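Long-range contacts in amidase, hydantoinase/carbamoylase family (Burkholderia vietnamiensis, PDB 5I4M), which probably hydrolyses N-carbamoyl-L-amino acids at a two-zinc centre, as an amidase of the peptidase M20 family: residues D34-V39 against G112-I117; C51-T56 against S107-G112; P396-I401 against D408-W413. All coordinates share one frame; numbering follows the deposited sequence.

Contact 1 (D34-V39 against G112-I117); sequences DSLMEV and GRFDGI. With ZN (zinc ion), chain C; ZN (zinc ion), chain D; 3PG (3-phosphoglyceric acid), chain E.
Leu36 overlaps both Phe114 and Ile117 with its forked end. Its CD1 comes up to the edge of the Phe114 ring, near the ring plane, 4.2 Å from CE1, and the two side chains cross at about a right angle. The other branch, CD2, lies 4.0 Å from Ile117 CG2, where the side chains slide past each other in opposite directions. One helical turn on, Val39 sends CG1 to within 3.8 Å of Ile117 CD1; CG1 stands anti to the backbone N (chi1 -178°), which directs it at the isoleucine. Leu121 of helix 117-132 touches both Leu36 and Val39, so the helix 29-39 packs against the start of that helix as well as the loop before it. This loop is part of the M20-type catalytic core: Asp115 takes no part in the packing and bridges the two zinc ions, OD1 binding one at 2.1 Å and OD2 the other at 2.0 Å. His104 and His211 complete the protein ligands of the first zinc, Glu150 and His403 those of the second, and the phosphate of 3-phosphoglyceric acid spans both metals. Gly116, with positive phi, occupies the N-cap of the following helix. Nearer the surface, Met37 is bent at chi2 and chi3 and brings CE to 3.7 Å from Arg113 NH1, with SD at the guanidinium edge, in plane. Phe114 CE2 lies over one face of the guanidinium, toward its rim, while NH2 forms a salt bridge with Asp408. Between the backbones a water donates to both Leu36 O and Arg113 O, the latter at 2.8 Å.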
# COMPACT_ATOMS: atom_id res chain seq x y z
N ASP A 34 10.89 35.30 7.25
CA ASP A 34 10.95 35.29 5.79
C ASP A 34 11.82 34.16 5.27
O ASP A 34 11.53 33.58 4.22
CB ASP A 34 11.46 36.64 5.27
CG ASP A 34 10.49 37.78 5.54
OD1 ASP A 34 9.32 37.49 5.86
OD2 ASP A 34 10.90 38.95 5.42
N SER A 35 12.89 33.81 5.99
CA SER A 35 13.68 32.68 5.54
C SER A 35 12.88 31.38 5.63
O SER A 35 13.02 30.52 4.75
CB SER A 35 15.00 32.58 6.32
OG SER A 35 14.81 32.10 7.64
N LEU A 36 12.01 31.25 6.64
CA LEU A 36 11.15 30.08 6.72
C LEU A 36 10.15 30.05 5.57
O LEU A 36 9.93 29.00 4.96
CB LEU A 36 10.41 30.06 8.06
CG LEU A 36 11.28 29.55 9.21
CD1 LEU A 36 10.76 30.03 10.58
CD2 LEU A 36 11.36 28.03 9.20
N MET A 37 9.56 31.20 5.24
CA MET A 37 8.63 31.24 4.12
C MET A 37 9.33 30.93 2.81
O MET A 37 8.74 30.32 1.91
CB MET A 37 7.93 32.60 4.07
CG MET A 37 7.19 32.96 5.36
SD MET A 37 5.84 31.81 5.73
CE MET A 37 6.55 30.83 7.05
N GLU A 38 10.59 31.34 2.68
CA GLU A 38 11.33 31.11 1.44
C GLU A 38 11.66 29.63 1.27
O GLU A 38 11.41 29.04 0.21
CB GLU A 38 12.60 31.96 1.45
CG GLU A 38 13.19 32.22 0.11
CD GLU A 38 12.27 33.05 -0.78
OE1 GLU A 38 11.69 34.05 -0.29
OE2 GLU A 38 12.13 32.69 -1.96
N VAL A 39 12.20 28.99 2.31
CA VAL A 39 12.49 27.56 2.20
C VAL A 39 11.21 26.73 2.09
O VAL A 39 11.22 25.64 1.49
CB VAL A 39 13.36 27.10 3.38
CG1 VAL A 39 13.70 25.63 3.22
CG2 VAL A 39 14.64 27.91 3.43
N GLY A 112 5.24 19.58 7.55
CA GLY A 112 4.93 20.96 7.81
C GLY A 112 6.09 21.87 7.47
O GLY A 112 7.20 21.43 7.17
N ARG A 113 5.82 23.17 7.55
CA ARG A 113 6.81 24.19 7.22
C ARG A 113 7.78 24.49 8.36
O ARG A 113 8.65 25.34 8.18
CB ARG A 113 6.09 25.48 6.81
CG ARG A 113 5.34 25.35 5.47
CD ARG A 113 4.37 26.51 5.20
NE ARG A 113 3.33 26.54 6.23
CZ ARG A 113 2.94 27.62 6.89
NH1 ARG A 113 3.48 28.80 6.61
NH2 ARG A 113 2.00 27.51 7.82
N PHE A 114 7.67 23.81 9.50
CA PHE A 114 8.49 24.17 10.65
C PHE A 114 9.30 23.01 11.24
O PHE A 114 10.38 23.24 11.79
CB PHE A 114 7.60 24.79 11.72
CG PHE A 114 6.90 26.04 11.26
CD1 PHE A 114 7.54 27.27 11.30
CD2 PHE A 114 5.60 25.98 10.75
CE1 PHE A 114 6.91 28.42 10.85
CE2 PHE A 114 4.96 27.13 10.30
CZ PHE A 114 5.61 28.35 10.36
N ASP A 115 8.78 21.79 11.16
CA ASP A 115 9.49 20.64 11.75
C ASP A 115 10.89 20.55 11.14
O ASP A 115 11.04 20.51 9.92
CB ASP A 115 8.67 19.37 11.49
CG ASP A 115 9.34 18.09 11.98
OD1 ASP A 115 10.39 18.13 12.66
OD2 ASP A 115 8.75 17.02 11.69
N GLY A 116 11.90 20.59 12.00
CA GLY A 116 13.28 20.55 11.54
C GLY A 116 13.83 21.83 10.94
O GLY A 116 14.87 22.34 11.38
N ILE A 117 13.17 22.37 9.92
CA ILE A 117 13.77 23.50 9.21
C ILE A 117 13.86 24.72 10.12
O ILE A 117 14.78 25.54 9.98
CB ILE A 117 12.98 23.79 7.91
CG1 ILE A 117 13.64 24.92 7.11
CG2 ILE A 117 11.53 24.13 8.22
CD1 ILE A 117 15.04 24.59 6.59
ZN ZN C . 12.06 17.22 13.61
ZN ZN D . 9.36 15.10 11.83
C1 3PG E . 10.35 10.85 15.29
O1 3PG E . 9.40 10.32 14.68
O2 3PG E . 10.27 11.20 16.48
C2 3PG E . 11.63 11.07 14.54
O3 3PG E . 12.73 11.22 15.46
C3 3PG E . 11.49 12.33 13.72
O1P 3PG E . 11.34 13.45 14.59
P 3PG E . 10.79 14.87 13.99
O2P 3PG E . 11.53 15.11 12.70
O3P 3PG E . 9.30 14.61 13.77
O4P 3PG E . 11.14 15.89 15.09
O HOH W 1 10.21 26.37 6.08
O HOH W 2 13.84 16.64 14.74

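Contact 2 (C51-T56 against S107-G112); sequences CRLALT and SQPTGG
The pyrrolidine ring of Pro109 receives Leu53 over one face: methyl CD2 lies 3.7 Å from Pro109 N and is almost as close to CA, while the two side chains cross obliquely. Cys51 SG approaches from the same side as Leu53 CD2, 3.8 Å from Pro109 CA, and its CB rests on Pro109 O at 3.4 Å. Pro292 of the second subunit also packs on Pro109. Another flat group, the carbonyl of Arg52, takes Ser107 N at 2.8 Å from above its plane, 43° out of it. Ser107 then returns a bond through its side chain, because chi1 of 82° holds OG between the backbone N and the carbonyl carbon. There OG accepts from Arg52 N at 2.9 Å and bonds to Gln108 O at 2.7 Å, with Val50 O a further hydrogen-bond partner. Loop 107-112, between strand 99-103 and helix 117-132, belongs to the zinc-binding domain of the M20 fold, and 51-56 leads into helix 57-72 beside it. Gln108 hydrogen-bonds the zinc ligand Glu150 as well as Ser294 and Asn296 of the second subunit, a second-shell position that links the metal site to the dimer. On the other loop, a type II turn runs from Leu53 to Thr56, the N-cap of helix 57-72. Thr56 OG1 donates to Leu53 O at 2.7 Å, in the carbonyl plane, and accepts from Asp59 N. A water joins the loops, accepting from Ala54 N and donating to Ser107 O.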
# COMPACT_ATOMS: atom_id res chain seq x y z
N CYS A 51 6.56 18.61 1.11
CA CYS A 51 6.88 17.22 0.80
C CYS A 51 8.30 17.22 0.25
O CYS A 51 8.52 17.38 -0.96
CB CYS A 51 5.89 16.64 -0.20
SG CYS A 51 6.24 14.93 -0.62
N ARG A 52 9.28 17.06 1.15
CA ARG A 52 10.68 17.22 0.81
C ARG A 52 11.43 16.07 1.47
O ARG A 52 12.15 16.24 2.46
CB ARG A 52 11.22 18.58 1.27
CG ARG A 52 12.65 18.87 0.87
CD ARG A 52 12.95 20.36 1.04
NE ARG A 52 13.05 20.72 2.45
CZ ARG A 52 12.51 21.81 2.99
NH1 ARG A 52 11.79 22.65 2.26
NH2 ARG A 52 12.69 22.05 4.29
N LEU A 53 11.26 14.87 0.92
CA LEU A 53 11.86 13.70 1.51
C LEU A 53 13.38 13.78 1.42
O LEU A 53 13.95 14.39 0.51
CB LEU A 53 11.34 12.43 0.85
CG LEU A 53 10.04 11.84 1.42
CD1 LEU A 53 10.25 11.35 2.85
CD2 LEU A 53 8.91 12.85 1.38
N ALA A 54 14.05 13.15 2.40
CA ALA A 54 15.50 13.20 2.47
C ALA A 54 16.15 12.70 1.18
O ALA A 54 15.74 11.69 0.61
CB ALA A 54 15.99 12.35 3.65
N LEU A 55 17.17 13.43 0.74
CA LEU A 55 18.05 13.05 -0.37
C LEU A 55 17.32 12.99 -1.71
O LEU A 55 17.79 12.35 -2.65
CB LEU A 55 18.78 11.73 -0.08
CG LEU A 55 19.48 11.75 1.28
CD1 LEU A 55 20.36 10.51 1.51
CD2 LEU A 55 20.32 13.03 1.44
N THR A 56 16.15 13.63 -1.81
CA THR A 56 15.56 13.93 -3.10
C THR A 56 16.20 15.19 -3.68
O THR A 56 16.96 15.90 -3.01
CB THR A 56 14.06 14.16 -2.98
OG1 THR A 56 13.83 15.27 -2.09
CG2 THR A 56 13.36 12.93 -2.42
N SER A 107 11.77 16.41 5.26
CA SER A 107 10.43 16.39 5.83
C SER A 107 9.75 15.06 5.58
O SER A 107 10.24 14.20 4.83
CB SER A 107 9.55 17.51 5.25
OG SER A 107 9.02 17.11 4.00
N GLN A 108 8.60 14.91 6.22
CA GLN A 108 7.67 13.85 5.91
C GLN A 108 6.96 14.15 4.59
O GLN A 108 6.97 15.29 4.12
CB GLN A 108 6.65 13.74 7.04
CG GLN A 108 7.26 13.34 8.34
CD GLN A 108 7.50 11.85 8.36
OE1 GLN A 108 6.85 11.10 7.63
NE2 GLN A 108 8.44 11.40 9.19
N PRO A 109 6.33 13.14 3.99
CA PRO A 109 5.50 13.41 2.80
C PRO A 109 4.35 14.36 3.10
O PRO A 109 3.97 15.15 2.24
CB PRO A 109 5.01 12.02 2.39
CG PRO A 109 5.20 11.14 3.60
CD PRO A 109 6.39 11.71 4.33
N THR A 110 3.78 14.27 4.29
CA THR A 110 2.79 15.23 4.79
C THR A 110 3.44 16.20 5.76
O THR A 110 2.95 16.46 6.86
CB THR A 110 1.63 14.50 5.47
OG1 THR A 110 2.15 13.65 6.50
CG2 THR A 110 0.84 13.67 4.48
N GLY A 111 4.58 16.74 5.36
CA GLY A 111 5.36 17.54 6.29
C GLY A 111 4.86 18.97 6.43
O GLY A 111 4.17 19.53 5.57
N GLY A 112 5.24 19.58 7.55
CA GLY A 112 4.93 20.96 7.81
C GLY A 112 6.09 21.87 7.47
O GLY A 112 7.20 21.43 7.17
O HOH W 3 12.68 12.84 4.99

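Contact 3 (P396-I401 against D408-W413); sequences PCIDGI and DATPAW
Pro396 and Trp413 make the main aromatic contact, a CH-pi interaction in which the proline lies over one face of the indole. Its CB is 3.5 Å from the centroid of the six-membered ring and only 2° off the ring normal, CG sits over the middle of the bicycle, and CD covers the five-membered ring near Trp413 CG. With CG anti to the carbonyl carbon (chi1 -66°), the indole starts out toward Pro396. On the opposite face of the indole, Thr410 OG1 stands 3.2 Å above the plane, toward the rim.

The apolar packing continues with Ile398, whose CD1 reaches Trp413 CH2 at 3.8 Å, the side chains crossing at about a right angle. Its CG1 rests on Asp408 CB at 3.9 Å. Glu219 of helix 217-220 touches Pro396, Ile398 and Trp413 together.

Among the polar contacts, a nearly straight hydrogen bond runs from Ile398 N to Asp408 O (2.9 Å, 170°). Pro396 O, by contrast, is buried without a polar partner and lies 3.4 Å from Trp413 CE3. Asp408 OD1 accepts weakly from Ala409 N, its stronger partner being Arg113 outside the two segments. Asp408 N donates to a water that also lies within bonding distance of Ile398 O and Ile401 O.

Thr410 is the N-cap of helix 411-429, its OG1 accepting from Trp413 N at 3.0 Å. Strand 390-395 and this capped helix are joined by a loop folded back on itself, which carries the zinc ligand His403 of the M20 catalytic domain.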
# COMPACT_ATOMS: atom_id res chain seq x y z
N PRO A 396 5.79 26.49 20.92
CA PRO A 396 4.54 25.77 20.67
C PRO A 396 4.31 25.58 19.18
O PRO A 396 5.01 26.13 18.34
CB PRO A 396 3.45 26.68 21.27
CG PRO A 396 4.19 27.70 22.09
CD PRO A 396 5.54 27.83 21.46
N CYS A 397 3.28 24.78 18.86
CA CYS A 397 2.74 24.77 17.51
C CYS A 397 1.23 24.72 17.58
O CYS A 397 0.66 24.24 18.57
CB CYS A 397 3.28 23.61 16.66
SG CYS A 397 3.09 21.98 17.39
N ILE A 398 0.58 25.22 16.53
CA ILE A 398 -0.86 25.45 16.55
C ILE A 398 -1.59 24.11 16.65
O ILE A 398 -1.37 23.20 15.83
CB ILE A 398 -1.31 26.22 15.30
CG1 ILE A 398 -0.74 27.64 15.31
CG2 ILE A 398 -2.82 26.24 15.20
CD1 ILE A 398 -1.39 28.54 16.34
N ASP A 399 -2.46 23.99 17.65
CA ASP A 399 -3.24 22.79 17.91
C ASP A 399 -2.36 21.57 18.15
O ASP A 399 -2.83 20.43 18.12
CB ASP A 399 -4.23 22.52 16.76
CG ASP A 399 -5.24 23.66 16.59
OD1 ASP A 399 -5.63 24.26 17.61
OD2 ASP A 399 -5.62 23.96 15.44
N GLY A 400 -1.07 21.82 18.40
CA GLY A 400 -0.09 20.79 18.64
C GLY A 400 0.13 19.81 17.51
O GLY A 400 0.66 18.72 17.75
N ILE A 401 -0.22 20.15 16.27
CA ILE A 401 -0.15 19.17 15.20
C ILE A 401 1.18 19.29 14.46
O ILE A 401 1.69 20.39 14.20
CB ILE A 401 -1.34 19.29 14.23
CG1 ILE A 401 -1.29 18.13 13.22
CG2 ILE A 401 -1.35 20.63 13.54
CD1 ILE A 401 -2.62 17.41 13.03
N ASP A 408 1.77 24.60 12.03
CA ASP A 408 1.86 26.06 12.00
C ASP A 408 2.42 26.59 13.32
O ASP A 408 2.30 25.96 14.37
CB ASP A 408 0.49 26.69 11.72
CG ASP A 408 0.59 28.07 11.09
OD1 ASP A 408 1.71 28.49 10.70
OD2 ASP A 408 -0.46 28.73 10.98
N ALA A 409 3.03 27.78 13.23
CA ALA A 409 3.55 28.48 14.40
C ALA A 409 3.36 29.97 14.18
O ALA A 409 3.32 30.43 13.04
CB ALA A 409 5.02 28.16 14.64
N THR A 410 3.24 30.72 15.26
CA THR A 410 3.10 32.16 15.11
C THR A 410 4.46 32.83 14.96
O THR A 410 5.47 32.32 15.46
CB THR A 410 2.39 32.77 16.31
OG1 THR A 410 3.26 32.69 17.45
CG2 THR A 410 1.09 32.05 16.59
N PRO A 411 4.52 33.98 14.29
CA PRO A 411 5.78 34.75 14.28
C PRO A 411 6.34 35.01 15.67
O PRO A 411 7.56 34.92 15.86
CB PRO A 411 5.36 36.05 13.57
CG PRO A 411 4.26 35.61 12.64
CD PRO A 411 3.51 34.54 13.37
N ALA A 412 5.48 35.32 16.65
CA ALA A 412 5.94 35.53 18.02
C ALA A 412 6.69 34.31 18.55
O ALA A 412 7.77 34.45 19.14
CB ALA A 412 4.76 35.88 18.92
N TRP A 413 6.11 33.11 18.39
CA TRP A 413 6.79 31.91 18.88
C TRP A 413 8.11 31.70 18.17
O TRP A 413 9.11 31.34 18.80
CB TRP A 413 5.91 30.67 18.66
CG TRP A 413 4.68 30.66 19.47
CD1 TRP A 413 4.41 31.38 20.60
CD2 TRP A 413 3.52 29.87 19.21
NE1 TRP A 413 3.14 31.09 21.06
CE2 TRP A 413 2.58 30.16 20.22
CE3 TRP A 413 3.18 28.94 18.21
CZ2 TRP A 413 1.32 29.56 20.26
CZ3 TRP A 413 1.92 28.34 18.26
CH2 TRP A 413 1.01 28.66 19.27
O HOH W 4 0.96 22.96 14.29

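Overall arrangement
From the N terminus, helix 29-39 supplies the first side of contact 1, which closes a loop of 72 residues when the chain reaches 112-117. Contact 2 is nested inside that loop, pairing segment 51-56, just ahead of helix 57-72, with the loop segment 107-112, and the two contacts share Gly112. They also touch through a weak hydrogen bond between Arg52 NH1 and Val39 O. Contact 3 follows in series, closing the short loop between strand 390-395 and helix 411-429. It meets contact 1 through the Arg113–Asp408 salt bridge but does not touch contact 2. Together they join the N-terminal helix, the zinc-binding loops and the C-terminal helix, with contacts 2 and 3 both touching the second subunit.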